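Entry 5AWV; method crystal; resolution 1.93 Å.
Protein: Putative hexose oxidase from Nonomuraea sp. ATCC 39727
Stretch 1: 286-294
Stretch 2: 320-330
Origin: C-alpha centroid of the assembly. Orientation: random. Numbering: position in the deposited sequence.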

# COMPACT_ATOMS: atom_id res chain seq x y z
N SER A 286 11.27 -17.96 16.19
CA SER A 286 10.31 -19.06 16.01
C SER A 286 10.41 -19.77 14.67
O SER A 286 10.47 -19.13 13.61
N PRO A 287 10.26 -21.09 14.67
CA PRO A 287 10.03 -21.79 13.39
C PRO A 287 8.75 -21.33 12.70
O PRO A 287 8.64 -21.48 11.53
N TYR A 288 7.85 -20.66 13.41
CA TYR A 288 6.61 -20.18 12.79
C TYR A 288 6.74 -18.80 12.09
O TYR A 288 5.71 -18.31 11.62
N THR A 289 7.97 -18.24 11.98
CA THR A 289 8.19 -17.07 11.14
C THR A 289 7.81 -17.36 9.66
O THR A 289 7.43 -16.44 8.93
N GLY A 290 7.88 -18.64 9.26
CA GLY A 290 7.44 -19.10 7.92
C GLY A 290 5.92 -19.36 7.73
O GLY A 290 5.48 -19.75 6.63
N LEU A 291 5.12 -19.03 8.75
CA LEU A 291 3.66 -19.19 8.72
C LEU A 291 2.98 -17.85 8.88
O LEU A 291 3.41 -16.94 9.66
N TRP A 292 1.90 -17.73 8.18
CA TRP A 292 1.01 -16.61 8.32
C TRP A 292 -0.43 -17.04 8.16
O TRP A 292 -0.77 -17.94 7.41
N SER A 293 -1.28 -16.36 8.89
CA SER A 293 -2.72 -16.58 8.78
C SER A 293 -3.46 -15.35 9.08
O SER A 293 -2.93 -14.40 9.67
N GLN A 294 -4.70 -15.32 8.64
CA GLN A 294 -5.57 -14.32 9.17
C GLN A 294 -6.96 -14.79 9.49
O GLN A 294 -7.55 -15.48 8.68
N PRO A 320 11.04 -29.51 5.56
CA PRO A 320 10.20 -30.72 5.77
C PRO A 320 9.26 -30.65 6.97
O PRO A 320 8.29 -31.33 6.91
N ASP A 321 9.45 -29.74 7.93
CA ASP A 321 8.45 -29.54 9.02
C ASP A 321 7.17 -28.72 8.66
O ASP A 321 6.29 -28.51 9.49
N ALA A 322 7.06 -28.24 7.41
CA ALA A 322 6.04 -27.26 7.10
C ALA A 322 4.65 -27.82 7.39
O ALA A 322 3.78 -27.12 7.91
N ARG A 323 4.42 -29.06 6.96
CA ARG A 323 3.07 -29.67 7.22
C ARG A 323 2.78 -29.78 8.72
O ARG A 323 1.68 -29.46 9.18
N ARG A 324 3.79 -30.13 9.49
CA ARG A 324 3.62 -30.15 10.96
C ARG A 324 3.31 -28.81 11.50
O ARG A 324 2.51 -28.68 12.41
N LEU A 325 4.01 -27.78 11.02
CA LEU A 325 3.73 -26.47 11.58
C LEU A 325 2.34 -26.02 11.31
O LEU A 325 1.70 -25.36 12.16
N LEU A 326 1.89 -26.31 10.09
CA LEU A 326 0.56 -25.93 9.62
C LEU A 326 -0.51 -26.60 10.48
O LEU A 326 -1.47 -25.96 10.98
N ASP A 327 -0.26 -27.90 10.72
CA ASP A 327 -1.23 -28.74 11.51
C ASP A 327 -1.32 -28.31 12.90
O ASP A 327 -2.40 -28.19 13.47
N ALA A 328 -0.18 -28.07 13.51
CA ALA A 328 -0.13 -27.58 14.86
C ALA A 328 -0.78 -26.23 15.09
O ALA A 328 -1.46 -26.01 16.10
N HIS A 329 -0.59 -25.28 14.15
CA HIS A 329 -1.33 -24.04 14.23
C HIS A 329 -2.85 -24.23 14.17
O HIS A 329 -3.63 -23.64 14.95
N ILE A 330 -3.30 -25.05 13.23
CA ILE A 330 -4.72 -25.22 13.08
C ILE A 330 -5.31 -25.85 14.35
O ILE A 330 -6.35 -25.40 14.89

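Pro320 stays out of reach, and the contact opens at Asp321, whose side chain (chi1 p) points toward the other stretch but only grazes it, OD2 lying 4.4 Å from Pro287 CB. Arg323 faces elsewhere on the helix and pairs with Asp327 one turn on, NE to OD2 at 2.9 Å, so this charged pair takes no part in the packing.

Leu325 is the centre, with the largest covered area. In the m,t rotamer it enters the 3-10 segment: CD1 sits 3.5 Å from Pro287 O, while CD2 lies over one face of the Tyr288 ring, 4.0 Å from its centroid. Tyr288 (chi1 m) leaves its backbone sideways, yet its ring reaches the helix, CE1 coming 3.4 Å from Leu325 O and OH 3.7 Å from Ala328 CB. Leu326 points away; its CA still receives Leu291 CD1 at 4.3 Å.

One turn after Leu325, His329 (chi1 t) points toward the strand. Leu291, also t, places CD2 almost exactly on the ring normal, 4.0 Å from the centroid, and CD1 3.6 Å from His329 CB. The polar end is met by Ser293 (chi1 p), whose OG hydrogen-bonds His329 NE2 at 3.1 Å. The strand's alternation sets the rule: Leu291 and Ser293 face the helix, Trp292 and Gln294 point away.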

# COMPACT_ATOMS: atom_id res chain seq x y z
CB SER A 286 8.87 -18.48 16.14
OG SER A 286 7.91 -19.53 16.00
CB PRO A 287 9.92 -23.28 13.79
CG PRO A 287 9.54 -23.23 15.17
CD PRO A 287 10.00 -21.97 15.82
CB TYR A 288 5.50 -20.12 13.82
CG TYR A 288 5.07 -21.50 14.36
CD1 TYR A 288 4.23 -22.37 13.63
CD2 TYR A 288 5.55 -21.93 15.60
CE1 TYR A 288 3.88 -23.60 14.13
CE2 TYR A 288 5.25 -23.19 16.11
CZ TYR A 288 4.40 -24.02 15.37
OH TYR A 288 4.07 -25.22 15.94
CB THR A 289 9.62 -16.54 11.15
OG1 THR A 289 10.51 -17.59 10.82
CG2 THR A 289 9.97 -15.95 12.49
CB LEU A 291 3.22 -20.10 9.89
CG LEU A 291 1.72 -20.42 10.02
CD1 LEU A 291 1.43 -21.82 10.59
CD2 LEU A 291 0.95 -19.37 10.82
CB TRP A 292 1.33 -15.59 7.20
CG TRP A 292 0.40 -14.38 7.22
CD1 TRP A 292 0.52 -13.22 7.97
CD2 TRP A 292 -0.73 -14.19 6.39
NE1 TRP A 292 -0.49 -12.37 7.69
CE2 TRP A 292 -1.28 -12.92 6.71
CE3 TRP A 292 -1.34 -14.97 5.42
CZ2 TRP A 292 -2.46 -12.45 6.13
CZ3 TRP A 292 -2.54 -14.52 4.85
CH2 TRP A 292 -3.06 -13.25 5.16
CB SER A 293 -3.13 -17.72 9.74
OG SER A 293 -2.99 -17.31 11.09
CB GLN A 294 -5.63 -13.08 8.25
CG GLN A 294 -6.24 -13.20 6.93
CD GLN A 294 -6.31 -11.81 6.21
OE1 GLN A 294 -5.57 -10.90 6.49
NE2 GLN A 294 -7.22 -11.68 5.31
CB PRO A 320 11.22 -31.87 5.94
CG PRO A 320 12.53 -31.22 6.22
CD PRO A 320 12.48 -29.82 5.64
CB ASP A 321 9.12 -28.96 10.29
CG ASP A 321 9.60 -27.55 10.12
OD1 ASP A 321 9.71 -27.15 8.93
OD2 ASP A 321 9.89 -26.83 11.14
CB ALA A 322 6.13 -26.86 5.63
CB ARG A 323 2.92 -31.03 6.56
CG ARG A 323 1.60 -31.73 6.87
CD ARG A 323 0.41 -30.94 6.33
NE ARG A 323 -0.86 -31.50 6.80
CZ ARG A 323 -1.52 -32.51 6.24
NH1 ARG A 323 -1.15 -33.04 5.07
NH2 ARG A 323 -2.62 -32.96 6.83
CB ARG A 324 4.87 -30.58 11.70
CG ARG A 324 4.92 -31.97 12.12
CD ARG A 324 6.14 -32.20 12.99
NE ARG A 324 7.31 -32.39 12.15
CZ ARG A 324 8.52 -31.89 12.41
NH1 ARG A 324 8.74 -31.06 13.42
NH2 ARG A 324 9.50 -32.16 11.59
CB LEU A 325 4.71 -25.44 11.01
CG LEU A 325 6.18 -25.61 11.32
CD1 LEU A 325 6.97 -24.45 10.64
CD2 LEU A 325 6.52 -25.76 12.81
CB LEU A 326 0.46 -26.36 8.19
CG LEU A 326 -0.76 -26.00 7.36
CD1 LEU A 326 -1.52 -27.14 6.75
CD2 LEU A 326 -1.67 -24.94 7.78
CB ASP A 327 -0.89 -30.22 11.40
CG ASP A 327 -1.27 -30.82 10.06
OD1 ASP A 327 -2.07 -30.20 9.34
OD2 ASP A 327 -0.69 -31.88 9.72
CB ALA A 328 1.28 -27.56 15.33
CB HIS A 329 -0.86 -23.11 13.03
CG HIS A 329 -1.57 -21.81 12.96
ND1 HIS A 329 -1.37 -20.79 13.87
CD2 HIS A 329 -2.49 -21.35 12.09
CE1 HIS A 329 -2.14 -19.77 13.55
NE2 HIS A 329 -2.82 -20.08 12.46
CB ILE A 330 -5.04 -26.16 11.89
CG1 ILE A 330 -4.81 -25.49 10.58
CG2 ILE A 330 -6.50 -26.65 11.96
CD1 ILE A 330 -4.70 -26.49 9.46